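PDB 1TV4: monomethylamine methyltransferase mtmB1 from Methanosarcina barkeri, which catalyses transfer of the methyl group of monomethylamine to the corrinoid cofactor of its partner protein MtmC, a step of methanogenesis from methylamine. Local coordinates for residues V113-V118 and G360-S365; I125-P130 and V153-N158; S253-D258 and S290-L295; N332-C337 and S350-T355. All blocks are in the same frame, centred on the assembly; numbering follows the deposited sequence.

Interaction 1. Residues V113-V118 and G360-S365; sequences VRKRSV and GREILS. With BG3 (3-methyl-5-sulfo-pyrrolidine-2-carboxylic acid), chain L.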
# COMPACT_ATOMS: atom_id res chain seq x y z
N VAL A 113 10.79 19.76 7.92
CA VAL A 113 11.23 20.42 9.14
C VAL A 113 12.75 20.41 9.12
O VAL A 113 13.36 19.34 9.13
CB VAL A 113 10.73 19.68 10.39
CG1 VAL A 113 11.18 20.43 11.65
CG2 VAL A 113 9.22 19.57 10.36
N ARG A 114 13.34 21.60 9.05
CA ARG A 114 14.79 21.73 9.01
C ARG A 114 15.23 22.70 10.09
O ARG A 114 14.45 23.54 10.53
CB ARG A 114 15.25 22.22 7.64
CG ARG A 114 14.85 21.30 6.48
CD ARG A 114 15.54 21.70 5.18
NE ARG A 114 15.18 20.81 4.07
CZ ARG A 114 14.19 21.03 3.21
NH1 ARG A 114 13.44 22.12 3.31
NH2 ARG A 114 13.95 20.15 2.24
N LYS A 115 16.49 22.60 10.51
CA LYS A 115 16.99 23.48 11.56
C LYS A 115 16.97 24.97 11.21
O LYS A 115 17.26 25.35 10.08
CB LYS A 115 18.42 23.09 11.95
CG LYS A 115 19.01 24.00 13.03
CD LYS A 115 20.43 23.60 13.41
CE LYS A 115 20.99 24.54 14.48
NZ LYS A 115 22.40 24.23 14.81
N ARG A 116 16.62 25.79 12.20
CA ARG A 116 16.59 27.24 12.06
C ARG A 116 17.61 27.77 13.06
O ARG A 116 17.75 27.22 14.14
CB ARG A 116 15.22 27.82 12.42
CG ARG A 116 14.13 27.59 11.39
CD ARG A 116 12.84 28.32 11.76
NE ARG A 116 12.97 29.77 11.71
CZ ARG A 116 13.13 30.55 12.78
NH1 ARG A 116 13.17 30.03 14.00
NH2 ARG A 116 13.25 31.87 12.62
N SER A 117 18.33 28.83 12.71
CA SER A 117 19.30 29.38 13.65
C SER A 117 18.70 30.59 14.34
O SER A 117 17.59 31.02 14.00
CB SER A 117 20.57 29.80 12.90
OG SER A 117 20.28 30.79 11.93
N VAL A 118 19.41 31.14 15.31
CA VAL A 118 18.91 32.32 16.00
C VAL A 118 18.79 33.43 14.97
O VAL A 118 19.70 33.63 14.15
CB VAL A 118 19.88 32.75 17.12
CG1 VAL A 118 19.48 34.11 17.67
CG2 VAL A 118 19.87 31.72 18.24
N GLY A 360 15.28 30.72 17.51
CA GLY A 360 15.62 29.55 16.71
C GLY A 360 14.76 28.30 16.75
O GLY A 360 15.23 27.25 16.33
N ARG A 361 13.53 28.35 17.23
CA ARG A 361 12.70 27.14 17.26
C ARG A 361 12.35 26.69 15.84
O ARG A 361 12.22 27.51 14.94
CB ARG A 361 11.40 27.39 18.03
CG ARG A 361 11.57 27.68 19.51
CD ARG A 361 12.03 26.46 20.29
NE ARG A 361 12.22 26.80 21.70
CZ ARG A 361 12.72 25.98 22.62
NH1 ARG A 361 13.10 24.75 22.29
NH2 ARG A 361 12.86 26.40 23.87
N GLU A 362 12.19 25.38 15.65
CA GLU A 362 11.84 24.85 14.33
C GLU A 362 10.32 24.74 14.19
O GLU A 362 9.78 24.84 13.09
CB GLU A 362 12.43 23.46 14.12
CG GLU A 362 13.91 23.42 13.75
CD GLU A 362 14.81 23.89 14.88
OE1 GLU A 362 14.58 23.49 16.04
OE2 GLU A 362 15.76 24.64 14.58
N ILE A 363 9.65 24.54 15.32
CA ILE A 363 8.20 24.37 15.33
C ILE A 363 7.52 25.13 16.47
O ILE A 363 8.02 25.16 17.59
CB ILE A 363 7.84 22.87 15.51
CG1 ILE A 363 8.43 22.05 14.35
CG2 ILE A 363 6.33 22.70 15.58
CD1 ILE A 363 8.36 20.55 14.58
N LEU A 364 6.39 25.76 16.16
CA LEU A 364 5.60 26.49 17.15
C LEU A 364 4.33 25.66 17.33
O LEU A 364 3.58 25.46 16.38
CB LEU A 364 5.25 27.88 16.64
CG LEU A 364 6.41 28.73 16.13
CD1 LEU A 364 5.91 30.13 15.80
CD2 LEU A 364 7.51 28.78 17.18
N SER A 365 4.08 25.17 18.55
CA SER A 365 2.90 24.35 18.80
C SER A 365 1.91 25.06 19.73
O SER A 365 2.12 25.12 20.95
CB SER A 365 3.33 23.01 19.42
OG SER A 365 2.30 22.05 19.37
C1 BG3 L . 1.87 19.58 22.40
C2 BG3 L . 1.22 19.39 23.81
C3 BG3 L . 0.07 18.43 23.95
C4 BG3 L . -0.18 18.56 25.43
C5 BG3 L . 1.32 18.37 25.83
C6 BG3 L . -1.14 18.87 23.22
O1 BG3 L . 1.93 20.68 21.84
N1 BG3 L . 2.25 18.95 24.77
S1 BG3 L . 1.65 19.12 27.42
O2 BG3 L . 0.73 18.52 28.41
O3 BG3 L . 3.07 18.90 27.75
O4 BG3 L . 1.35 20.56 27.33
O HOH W 1 11.80 24.68 10.85
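E362 leaves its backbone with CG beside its own N (chi1 -78°) and then bends at CD (chi2 67°), which swings the carboxylate round to the main chain of R116. There R116 N gives OE2 a nearly straight bond of 2.8 Å, received on the anti lone pair. The setting is the entry to a strand of the TIM barrel: G360 closes helix 343-358 in a Schellman motif, and strand 363-366 begins just after. Over this turn lies the loop 113-118. R116 grips it a second time, for its chain bends at chi3 and lets NH1 reach R361 O at 2.9 Å, 15° out of the guanidinium plane. The same side chain also bonds to T357 O and A122 O, so it ties the helix end to its own loop. The other carboxylate oxygen, E362 OE1, takes the backbone N-H of S330, which should help fix the rotation of the group. Further along, V113 CG1 packs on I363 CD1 at 4.1 Å, while at the far end of 360-365 S365 OG lies near the bound ligand. One water joins the backbones, donating to R114 O at 2.9 Å and to E362 O at 3.0 Å.

Interaction 2. Residues I125-P130 and V153-N158; sequences IVQGGP and VDTIVN. With BG3 (3-methyl-5-sulfo-pyrrolidine-2-carboxylic acid), chain L.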
# COMPACT_ATOMS: atom_id res chain seq x y z
N ILE A 125 7.92 26.15 11.44
CA ILE A 125 6.72 25.39 11.09
C ILE A 125 5.66 25.76 12.12
O ILE A 125 5.93 25.80 13.32
CB ILE A 125 7.00 23.87 11.16
CG1 ILE A 125 8.00 23.47 10.08
CG2 ILE A 125 5.70 23.10 11.01
CD1 ILE A 125 7.53 23.75 8.66
N VAL A 126 4.45 26.03 11.64
CA VAL A 126 3.33 26.40 12.50
C VAL A 126 2.44 25.19 12.77
O VAL A 126 1.74 24.71 11.87
CB VAL A 126 2.48 27.52 11.86
CG1 VAL A 126 1.30 27.86 12.77
CG2 VAL A 126 3.34 28.75 11.62
N GLN A 127 2.49 24.69 14.00
CA GLN A 127 1.68 23.54 14.40
C GLN A 127 0.52 24.10 15.22
O GLN A 127 0.67 24.38 16.40
CB GLN A 127 2.52 22.58 15.23
CG GLN A 127 1.79 21.32 15.68
CD GLN A 127 2.75 20.21 16.07
OE1 GLN A 127 3.15 20.09 17.23
NE2 GLN A 127 3.15 19.41 15.09
N GLY A 128 -0.63 24.26 14.57
CA GLY A 128 -1.78 24.81 15.25
C GLY A 128 -2.85 23.81 15.62
O GLY A 128 -3.10 22.84 14.90
N GLY A 129 -3.49 24.05 16.76
CA GLY A 129 -4.54 23.17 17.21
C GLY A 129 -4.95 23.51 18.63
O GLY A 129 -4.39 24.43 19.23
N PRO A 130 -5.93 22.78 19.19
CA PRO A 130 -6.41 23.00 20.56
C PRO A 130 -5.29 22.79 21.57
O PRO A 130 -5.43 23.13 22.75
CB PRO A 130 -7.53 21.98 20.70
CG PRO A 130 -8.07 21.90 19.29
CD PRO A 130 -6.80 21.83 18.48
N VAL A 153 -1.26 27.69 9.20
CA VAL A 153 -1.00 26.43 9.87
C VAL A 153 -0.45 25.35 8.94
O VAL A 153 -1.00 25.12 7.86
CB VAL A 153 -2.28 25.92 10.57
CG1 VAL A 153 -2.01 24.60 11.28
CG2 VAL A 153 -2.78 26.96 11.57
N ASP A 154 0.62 24.69 9.38
CA ASP A 154 1.30 23.63 8.62
C ASP A 154 0.92 22.22 9.07
O ASP A 154 0.72 21.32 8.25
CB ASP A 154 2.82 23.78 8.75
CG ASP A 154 3.34 25.05 8.11
OD1 ASP A 154 3.06 25.27 6.91
OD2 ASP A 154 4.03 25.83 8.80
N THR A 155 0.84 22.02 10.39
CA THR A 155 0.48 20.73 10.96
C THR A 155 -0.52 21.00 12.08
O THR A 155 -0.70 22.15 12.48
CB THR A 155 1.69 20.01 11.56
OG1 THR A 155 2.25 20.80 12.62
CG2 THR A 155 2.76 19.77 10.49
N ILE A 156 -1.13 19.94 12.59
CA ILE A 156 -2.12 20.07 13.65
C ILE A 156 -1.65 19.47 14.97
O ILE A 156 -1.04 18.41 14.98
CB ILE A 156 -3.44 19.34 13.28
CG1 ILE A 156 -4.01 19.88 11.96
CG2 ILE A 156 -4.46 19.47 14.41
CD1 ILE A 156 -4.46 21.33 12.01
N VAL A 157 -1.90 20.17 16.08
CA VAL A 157 -1.58 19.61 17.39
C VAL A 157 -2.97 19.29 17.97
O VAL A 157 -3.80 20.18 18.16
CB VAL A 157 -0.80 20.59 18.31
CG1 VAL A 157 -1.47 21.95 18.36
CG2 VAL A 157 -0.70 19.99 19.71
N ASN A 158 -3.20 18.00 18.21
CA ASN A 158 -4.49 17.51 18.69
C ASN A 158 -5.06 18.05 19.99
O ASN A 158 -4.34 18.30 20.96
CB ASN A 158 -4.46 15.98 18.80
CG ASN A 158 -4.06 15.31 17.50
OD1 ASN A 158 -3.82 15.97 16.49
ND2 ASN A 158 -4.00 13.98 17.52
C1 BG3 L . 1.87 19.58 22.40
C2 BG3 L . 1.22 19.39 23.81
C3 BG3 L . 0.07 18.43 23.95
C4 BG3 L . -0.18 18.56 25.43
C5 BG3 L . 1.32 18.37 25.83
C6 BG3 L . -1.14 18.87 23.22
O1 BG3 L . 1.93 20.68 21.84
N1 BG3 L . 2.25 18.95 24.77
S1 BG3 L . 1.65 19.12 27.42
O2 BG3 L . 0.73 18.52 28.41
O3 BG3 L . 3.07 18.90 27.75
O4 BG3 L . 1.35 20.56 27.33
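The side-chain amide of Q127 meets T155 OG1 in its own plane: NE2 donates at 3.0 Å, with the hydroxyl only 12° out of that plane. At the carbonyl end of the same amide, OE1 lies within hydrogen-bonding reach of S365 OG, whose one proton could instead serve the ligand's O1; further back along the chain, Q127 CG packs on V157 CB. A second flat group, the carboxylate of D154, turns back over the start of strand 125-128, where OD2 takes V126 N on its anti lone pair at 2.9 Å, almost straight (178°). V126 answers through its carbonyl, which accepts two N-H groups: D154 N in the carbonyl plane at 2.7 Å, and T155 N, tilted from that plane, at 3.2 Å. G128 N to T155 O and V157 N to G128 O, together with the T155 N bond, complete two parallel bridges, Q127 with T155 and G128 with I156. Glycine allows the close backbone approach at the end of the strand, where G129 CA lies 3.2 Å from V157 O. V157 sets CG1 against G129 and CG2 anti to the backbone N, the latter 3.5 Å from O1 of the bound pyrrolidine. These are neighbouring strands of the TIM barrel. Strand 363-366 flanks 125-128 and strand 201-203 flanks 155-161, while helix 140-148 packs on P130 and I156, and helix 174-193 covers I156 and N158.

Interaction 3. Residues S253-D258 and S290-L295; sequences SDIIMD and SASWHL. With BG3 (3-methyl-5-sulfo-pyrrolidine-2-carboxylic acid), chain L.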
# COMPACT_ATOMS: atom_id res chain seq x y z
N SER A 253 8.90 2.87 13.79
CA SER A 253 9.61 3.84 12.95
C SER A 253 8.85 5.18 12.92
O SER A 253 8.80 5.85 11.90
CB SER A 253 9.77 3.29 11.52
OG SER A 253 10.72 4.05 10.79
N ASP A 254 8.26 5.54 14.06
CA ASP A 254 7.51 6.79 14.20
C ASP A 254 8.41 7.99 14.50
O ASP A 254 9.42 7.84 15.19
CB ASP A 254 6.50 6.71 15.35
CG ASP A 254 5.34 5.78 15.09
OD1 ASP A 254 4.91 5.67 13.92
OD2 ASP A 254 4.84 5.17 16.06
N ILE A 255 8.04 9.17 14.01
CA ILE A 255 8.78 10.39 14.32
C ILE A 255 8.44 10.61 15.79
O ILE A 255 7.26 10.61 16.17
CB ILE A 255 8.27 11.58 13.47
CG1 ILE A 255 8.72 11.40 12.02
CG2 ILE A 255 8.76 12.91 14.05
CD1 ILE A 255 8.21 12.47 11.06
N ILE A 256 9.47 10.78 16.63
CA ILE A 256 9.28 10.94 18.06
C ILE A 256 9.48 12.36 18.57
O ILE A 256 10.52 12.98 18.32
CB ILE A 256 10.23 10.01 18.86
CG1 ILE A 256 9.89 8.54 18.56
CG2 ILE A 256 10.13 10.29 20.37
CD1 ILE A 256 10.82 7.55 19.24
N MET A 257 8.48 12.88 19.28
CA MET A 257 8.57 14.21 19.85
C MET A 257 8.59 14.08 21.37
O MET A 257 7.55 13.81 21.99
CB MET A 257 7.38 15.08 19.45
CG MET A 257 7.46 16.50 20.04
SD MET A 257 5.87 17.34 20.14
CE MET A 257 5.24 16.62 21.67
N ASP A 258 9.76 14.26 21.96
CA ASP A 258 9.93 14.20 23.41
C ASP A 258 9.58 15.59 23.93
O ASP A 258 10.00 16.59 23.36
CB ASP A 258 11.38 13.85 23.75
CG ASP A 258 11.71 14.07 25.22
OD1 ASP A 258 11.75 13.09 25.98
OD2 ASP A 258 11.92 15.24 25.61
N SER A 290 15.29 8.93 22.32
CA SER A 290 15.62 8.78 20.90
C SER A 290 14.76 9.73 20.07
O SER A 290 14.33 9.41 18.96
CB SER A 290 15.36 7.34 20.43
OG SER A 290 16.16 6.39 21.12
N ALA A 291 14.51 10.92 20.62
CA ALA A 291 13.67 11.91 19.96
C ALA A 291 14.13 12.39 18.60
O ALA A 291 15.33 12.48 18.33
CB ALA A 291 13.49 13.11 20.88
N SER A 292 13.15 12.70 17.74
CA SER A 292 13.41 13.26 16.42
C SER A 292 13.50 14.76 16.70
O SER A 292 14.30 15.48 16.11
CB SER A 292 12.25 12.97 15.46
OG SER A 292 12.13 11.58 15.22
N TRP A 293 12.64 15.23 17.60
CA TRP A 293 12.65 16.62 18.03
C TRP A 293 12.11 16.75 19.45
O TRP A 293 11.43 15.85 19.95
CB TRP A 293 11.87 17.53 17.06
CG TRP A 293 10.39 17.32 16.93
CD1 TRP A 293 9.76 16.32 16.24
CD2 TRP A 293 9.35 18.21 17.38
NE1 TRP A 293 8.40 16.54 16.22
CE2 TRP A 293 8.12 17.69 16.91
CE3 TRP A 293 9.35 19.39 18.13
CZ2 TRP A 293 6.90 18.32 17.17
CZ3 TRP A 293 8.13 20.02 18.38
CH2 TRP A 293 6.92 19.48 17.90
N HIS A 294 12.44 17.86 20.11
CA HIS A 294 12.02 18.07 21.49
C HIS A 294 11.11 19.28 21.64
O HIS A 294 11.39 20.35 21.09
CB HIS A 294 13.25 18.27 22.39
CG HIS A 294 12.92 18.64 23.80
ND1 HIS A 294 12.42 17.74 24.71
CD2 HIS A 294 13.02 19.82 24.46
CE1 HIS A 294 12.21 18.35 25.87
NE2 HIS A 294 12.57 19.62 25.74
N LEU A 295 10.02 19.11 22.39
CA LEU A 295 9.07 20.18 22.62
C LEU A 295 9.26 20.75 24.02
O LEU A 295 9.11 20.04 25.02
CB LEU A 295 7.63 19.66 22.48
CG LEU A 295 6.54 20.72 22.69
CD1 LEU A 295 6.59 21.75 21.56
CD2 LEU A 295 5.20 20.04 22.73
C1 BG3 L . 1.87 19.58 22.40
C2 BG3 L . 1.22 19.39 23.81
C3 BG3 L . 0.07 18.43 23.95
C4 BG3 L . -0.18 18.56 25.43
C5 BG3 L . 1.32 18.37 25.83
C6 BG3 L . -1.14 18.87 23.22
O1 BG3 L . 1.93 20.68 21.84
N1 BG3 L . 2.25 18.95 24.77
S1 BG3 L . 1.65 19.12 27.42
O2 BG3 L . 0.73 18.52 28.41
O3 BG3 L . 3.07 18.90 27.75
O4 BG3 L . 1.35 20.56 27.33
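M257 lies over one face of the W293 indole, and here the contact is tight: CG sits 3.4 Å from the centroid of the six-membered ring, almost on its normal, and SD follows at 3.7 Å from the same centroid, a Met-aromatic contact. Its CG is anti to the backbone N (chi1 -180°), which lays the chain along the ring before the bend at chi3 carries CE to L295 CD2. Across the sheet from this pair, H294 ND1 donates to D258 OD2 at 2.7 Å in the ring plane, and S289 and Q232 hold the same carboxylate. The backbones are hydrogen-bonded as well, L295 N to D258 O at 2.7 Å, with both S292 N and W293 N on I256 O. By contrast, the early ends part company: S253 and D254 make no contact with 290-295, and I256 CD1 reaches S290 O only at 4.0 Å. That looser end is buried too, with R108 of the third subunit packing on I256 and S292. Parallel strands 255-259 and 293-300, joined through helix 271-288, form a beta-alpha-beta crossover of the TIM barrel, and L295 CD2 lines the ligand pocket 3.4 Å from BG3 C1.

Interaction 4. Residues N332-C337 and S350-T355; sequences NQYYPC and SAQSIT. With BG3 (3-methyl-5-sulfo-pyrrolidine-2-carboxylic acid), chain L.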
# COMPACT_ATOMS: atom_id res chain seq x y z
N ASN A 332 8.27 24.84 20.83
CA ASN A 332 7.81 25.31 22.13
C ASN A 332 6.29 25.31 22.08
O ASN A 332 5.70 25.54 21.02
CB ASN A 332 8.35 26.72 22.40
CG ASN A 332 8.30 27.10 23.87
OD1 ASN A 332 7.94 26.27 24.72
ND2 ASN A 332 8.65 28.34 24.18
N GLN A 333 5.65 25.02 23.22
CA GLN A 333 4.20 24.97 23.30
C GLN A 333 3.63 26.23 23.95
O GLN A 333 4.23 26.80 24.85
CB GLN A 333 3.75 23.71 24.05
CG GLN A 333 4.18 23.64 25.50
CD GLN A 333 3.95 22.26 26.10
OE1 GLN A 333 4.06 22.07 27.31
NE2 GLN A 333 3.64 21.29 25.25
N TYR A 334 2.44 26.64 23.49
CA TYR A 334 1.79 27.86 23.96
C TYR A 334 0.64 27.76 24.96
O TYR A 334 -0.40 27.17 24.67
CB TYR A 334 1.30 28.64 22.73
CG TYR A 334 2.41 29.11 21.81
CD1 TYR A 334 3.35 28.21 21.31
CD2 TYR A 334 2.55 30.46 21.50
CE1 TYR A 334 4.42 28.65 20.53
CE2 TYR A 334 3.61 30.91 20.71
CZ TYR A 334 4.54 30.01 20.23
OH TYR A 334 5.62 30.47 19.51
N TYR A 335 0.83 28.39 26.12
CA TYR A 335 -0.18 28.41 27.17
C TYR A 335 -0.45 29.82 27.70
O TYR A 335 0.11 30.23 28.72
CB TYR A 335 0.24 27.54 28.35
CG TYR A 335 -0.04 26.07 28.18
CD1 TYR A 335 0.85 25.24 27.48
CD2 TYR A 335 -1.17 25.49 28.75
CE1 TYR A 335 0.61 23.88 27.37
CE2 TYR A 335 -1.42 24.13 28.63
CZ TYR A 335 -0.52 23.33 27.95
OH TYR A 335 -0.75 21.98 27.87
N PRO A 336 -1.30 30.58 27.01
CA PRO A 336 -1.63 31.95 27.46
C PRO A 336 -2.60 31.88 28.63
O PRO A 336 -3.31 30.88 28.80
CB PRO A 336 -2.29 32.58 26.23
CG PRO A 336 -1.80 31.73 25.08
CD PRO A 336 -1.83 30.35 25.66
N CYS A 337 -2.65 32.94 29.43
CA CYS A 337 -3.58 32.99 30.56
C CYS A 337 -4.98 33.31 30.06
O CYS A 337 -5.96 32.69 30.47
CB CYS A 337 -3.17 34.08 31.56
SG CYS A 337 -1.65 33.76 32.45
N SER A 350 1.56 36.13 20.89
CA SER A 350 2.44 36.89 20.02
C SER A 350 3.82 37.05 20.64
O SER A 350 4.84 36.91 19.97
CB SER A 350 1.84 38.27 19.72
OG SER A 350 0.69 38.15 18.90
N ALA A 351 3.85 37.34 21.94
CA ALA A 351 5.12 37.51 22.64
C ALA A 351 5.94 36.22 22.56
O ALA A 351 7.15 36.26 22.35
CB ALA A 351 4.86 37.87 24.11
N GLN A 352 5.28 35.08 22.72
CA GLN A 352 5.99 33.81 22.66
C GLN A 352 6.43 33.49 21.23
O GLN A 352 7.50 32.93 21.01
CB GLN A 352 5.14 32.66 23.20
CG GLN A 352 5.98 31.42 23.48
CD GLN A 352 5.18 30.29 24.10
OE1 GLN A 352 4.25 30.52 24.87
NE2 GLN A 352 5.57 29.06 23.80
N SER A 353 5.59 33.82 20.25
CA SER A 353 5.94 33.57 18.86
C SER A 353 7.19 34.36 18.49
O SER A 353 8.08 33.85 17.80
CB SER A 353 4.78 33.96 17.93
OG SER A 353 5.14 33.78 16.57
N ILE A 354 7.27 35.60 18.96
CA ILE A 354 8.44 36.43 18.68
C ILE A 354 9.66 35.77 19.31
O ILE A 354 10.69 35.59 18.65
CB ILE A 354 8.27 37.85 19.27
CG1 ILE A 354 7.12 38.58 18.57
CG2 ILE A 354 9.57 38.64 19.13
CD1 ILE A 354 6.75 39.92 19.21
N THR A 355 9.53 35.39 20.57
CA THR A 355 10.62 34.75 21.31
C THR A 355 11.08 33.45 20.65
O THR A 355 12.27 33.26 20.40
CB THR A 355 10.19 34.44 22.75
OG1 THR A 355 9.79 35.65 23.40
CG2 THR A 355 11.33 33.80 23.54
C1 BG3 L . 1.87 19.58 22.40
C2 BG3 L . 1.22 19.39 23.81
C3 BG3 L . 0.07 18.43 23.95
C4 BG3 L . -0.18 18.56 25.43
C5 BG3 L . 1.32 18.37 25.83
C6 BG3 L . -1.14 18.87 23.22
O1 BG3 L . 1.93 20.68 21.84
N1 BG3 L . 2.25 18.95 24.77
S1 BG3 L . 1.65 19.12 27.42
O2 BG3 L . 0.73 18.52 28.41
O3 BG3 L . 3.07 18.90 27.75
O4 BG3 L . 1.35 20.56 27.33
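The carboxamide of Q352 lies flat on the ring of Y334, an amide-on-ring stack with planes only 9° apart and NE2 3.4 Å above the ring plane, offset toward its rim. Stranger still, the same NE2 bonds Q333 O from well above the carbonyl plane, away from either lone pair, yet the N-H points straight at it (2.8 Å, 178°). An extended chain with CG anti to the backbone N (chi1 -165°) carries the amide out from helix 343-358 to strand 330-333. CG lies over the same face of the ring, 4.0 Å from its centroid, while S353 CA meets the ring edge, 3.2 Å from Y334 OH. Strand, helix and following strand 363-366 form one beta-alpha-beta unit of the TIM barrel. Just past the strand, Y335 turns away from the helix, and its OH donates to sulfonate oxygen O4 of the bound pyrrolidine at 2.6 Å. Q352 has further partners: OE1 accepts from T306 OG1, and NE2 also bonds D356 OD2, whose other oxygen, OD1, takes N332 ND2. With both ends of the amide engaged and a ring against its face, its rotation is probably well fixed, and the buried carbonyl of Q333 gains a donor beside the ligand pocket.

From the N terminus, the loop 113-118 opens interaction 1, which closes only at 360-365 and so encloses the other three. Inside that long loop they follow in series without crossing: interaction 2 closes at 153-158, interaction 3 joins 253-258 to 290-295, and interaction 4 closes 332-337 onto helix 343-358. All reach one parallel barrel sheet. Strand 363-366 lies between 125-128 and 330-333, bringing the late chain back beside the early strand and linking interactions 1, 2 and 4; strands 293-300 and 330-333 pair between interactions 3 and 4. Interactions 2 and 4 do not touch, their nearest atoms about 7 Å apart, but all four contribute residues that touch the bound pyrrolidine.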